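PDB 3AFF: flavin-dependent monooxygenase, oxygenase subunit HsaA, which probably hydroxylates the phenolic ring of the cholesterol breakdown product 3-HSA to a catechol, using reduced FMN and molecular oxygen. Local coordinates for residues A[93-98]-A[150-155]. Numbering follows the deposited sequence.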
# COMPACT_ATOMS: atom_id res chain seq x y z
N ASN A 93 -0.33 -44.66 -22.87
CA ASN A 93 -0.84 -45.96 -22.37
C ASN A 93 -1.93 -45.80 -21.33
O ASN A 93 -2.71 -46.74 -21.12
CB ASN A 93 0.28 -46.82 -21.77
CG ASN A 93 1.26 -47.28 -22.80
OD1 ASN A 93 1.05 -47.14 -24.00
ND2 ASN A 93 2.37 -47.85 -22.33
N TRP A 94 -1.89 -44.67 -20.60
CA TRP A 94 -3.01 -44.18 -19.79
C TRP A 94 -4.20 -43.85 -20.71
O TRP A 94 -5.38 -44.19 -20.45
CB TRP A 94 -2.56 -42.93 -18.93
CG TRP A 94 -3.68 -42.29 -18.09
CD1 TRP A 94 -4.10 -42.68 -16.84
CD2 TRP A 94 -4.54 -41.20 -18.47
NE1 TRP A 94 -5.15 -41.90 -16.43
CE2 TRP A 94 -5.45 -41.00 -17.41
CE3 TRP A 94 -4.62 -40.36 -19.62
CZ2 TRP A 94 -6.44 -40.00 -17.43
CZ3 TRP A 94 -5.59 -39.35 -19.64
CH2 TRP A 94 -6.50 -39.19 -18.57
N HIS A 95 -3.94 -43.11 -21.79
CA HIS A 95 -5.06 -42.65 -22.56
C HIS A 95 -5.79 -43.86 -23.25
O HIS A 95 -7.00 -43.87 -23.31
CB HIS A 95 -4.58 -41.69 -23.67
CG HIS A 95 -5.71 -41.01 -24.39
ND1 HIS A 95 -5.49 -40.17 -25.45
CD2 HIS A 95 -7.05 -41.02 -24.18
CE1 HIS A 95 -6.64 -39.66 -25.85
NE2 HIS A 95 -7.61 -40.16 -25.10
N LEU A 96 -5.04 -44.81 -23.76
CA LEU A 96 -5.60 -46.01 -24.46
C LEU A 96 -6.45 -46.89 -23.55
O LEU A 96 -7.40 -47.53 -23.97
CB LEU A 96 -4.46 -46.83 -25.11
CG LEU A 96 -4.96 -48.01 -25.94
CD1 LEU A 96 -5.91 -47.50 -27.05
CD2 LEU A 96 -3.80 -48.75 -26.47
N ALA A 97 -6.10 -46.88 -22.27
CA ALA A 97 -6.87 -47.54 -21.20
C ALA A 97 -8.27 -47.03 -21.12
O ALA A 97 -9.08 -47.71 -20.56
CB ALA A 97 -6.17 -47.29 -19.81
N LEU A 98 -8.58 -45.80 -21.64
CA LEU A 98 -9.95 -45.28 -21.55
C LEU A 98 -10.73 -45.62 -22.85
O LEU A 98 -11.93 -45.49 -22.90
CB LEU A 98 -9.93 -43.75 -21.39
CG LEU A 98 -9.07 -43.20 -20.22
CD1 LEU A 98 -8.95 -41.68 -20.31
CD2 LEU A 98 -9.69 -43.61 -18.83
N TRP A 150 1.04 -47.17 -33.69
CA TRP A 150 -0.30 -46.63 -33.75
C TRP A 150 -0.19 -45.15 -33.33
O TRP A 150 0.81 -44.75 -32.72
CB TRP A 150 -1.13 -47.31 -32.68
CG TRP A 150 -1.56 -48.76 -32.93
CD1 TRP A 150 -0.82 -49.91 -32.66
CD2 TRP A 150 -2.83 -49.20 -33.43
NE1 TRP A 150 -1.56 -51.01 -33.01
CE2 TRP A 150 -2.79 -50.61 -33.50
CE3 TRP A 150 -4.00 -48.53 -33.83
CZ2 TRP A 150 -3.89 -51.39 -33.93
CZ3 TRP A 150 -5.08 -49.29 -34.28
CH2 TRP A 150 -5.03 -50.73 -34.30
N THR A 151 -1.23 -44.37 -33.62
CA THR A 151 -1.25 -42.99 -33.21
C THR A 151 -2.65 -42.55 -32.85
O THR A 151 -3.63 -43.03 -33.42
CB THR A 151 -0.68 -42.04 -34.33
OG1 THR A 151 -0.29 -40.82 -33.72
CG2 THR A 151 -1.73 -41.75 -35.52
N PHE A 152 -2.73 -41.57 -31.95
CA PHE A 152 -3.95 -40.74 -31.82
C PHE A 152 -3.87 -39.48 -32.67
O PHE A 152 -2.83 -38.88 -32.76
CB PHE A 152 -4.15 -40.26 -30.38
CG PHE A 152 -4.24 -41.39 -29.35
CD1 PHE A 152 -5.20 -42.41 -29.49
CD2 PHE A 152 -3.40 -41.40 -28.24
CE1 PHE A 152 -5.34 -43.42 -28.50
CE2 PHE A 152 -3.53 -42.45 -27.26
CZ PHE A 152 -4.51 -43.42 -27.39
N VAL A 153 -4.98 -39.06 -33.26
CA VAL A 153 -5.02 -37.75 -33.93
C VAL A 153 -6.32 -37.16 -33.43
O VAL A 153 -7.33 -37.86 -33.30
CB VAL A 153 -5.03 -37.85 -35.54
CG1 VAL A 153 -3.66 -38.22 -36.03
CG2 VAL A 153 -6.10 -38.81 -36.03
N GLY A 154 -6.29 -35.87 -33.13
CA GLY A 154 -7.45 -35.19 -32.65
C GLY A 154 -8.20 -34.38 -33.69
O GLY A 154 -7.61 -33.87 -34.61
N GLY A 155 -9.50 -34.24 -33.47
CA GLY A 155 -10.34 -33.46 -34.33
C GLY A 155 -11.80 -33.70 -34.06
O GLY A 155 -12.17 -34.58 -33.25
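His95 ND1 is hydrogen-bonded to the hydroxyl of Tyr120 and at the same time lies over one face of the Phe152 ring, 3.5 Å from Phe152 CE2. It sits toward the rim of that ring rather than over its centre. The two rings are tilted to one another, 4.5 Å between centroids with planes at 47°. With CG anti to the backbone N (chi1 -171°), His95 directs its imidazole at the strand, where the two side chains run alongside each other, headed opposite ways. His95 CB also approaches Phe152 CE2, at 3.8 Å. Phe152 suits a gap of 9.2 Å between the CA atoms of Leu96 and Phe152, because its long flat side chain spans the space from strand to helix. At the edge of the ring, CZ meets the backbone N of Leu96. Leucine fits here because its branched apolar side chain packs against Ile116, Val107 and Leu170, while Leu96 CB touches Phe152 CZ at 4.1 Å. Histidine combines a polar nitrogen for Tyr120, a probable FMN-binding residue by analogy with relatives, with a flat surface for aromatic neighbours: Phe99 meets both rings, edge-to-face with His95, and Trp233 meets His95. The contact thus joins helix 80-96, in the N-terminal helical part of this acyl-CoA dehydrogenase-type fold, to strand 150-159 of its central beta domain, beside strands 116-119 and 162-172 and helix 101-108.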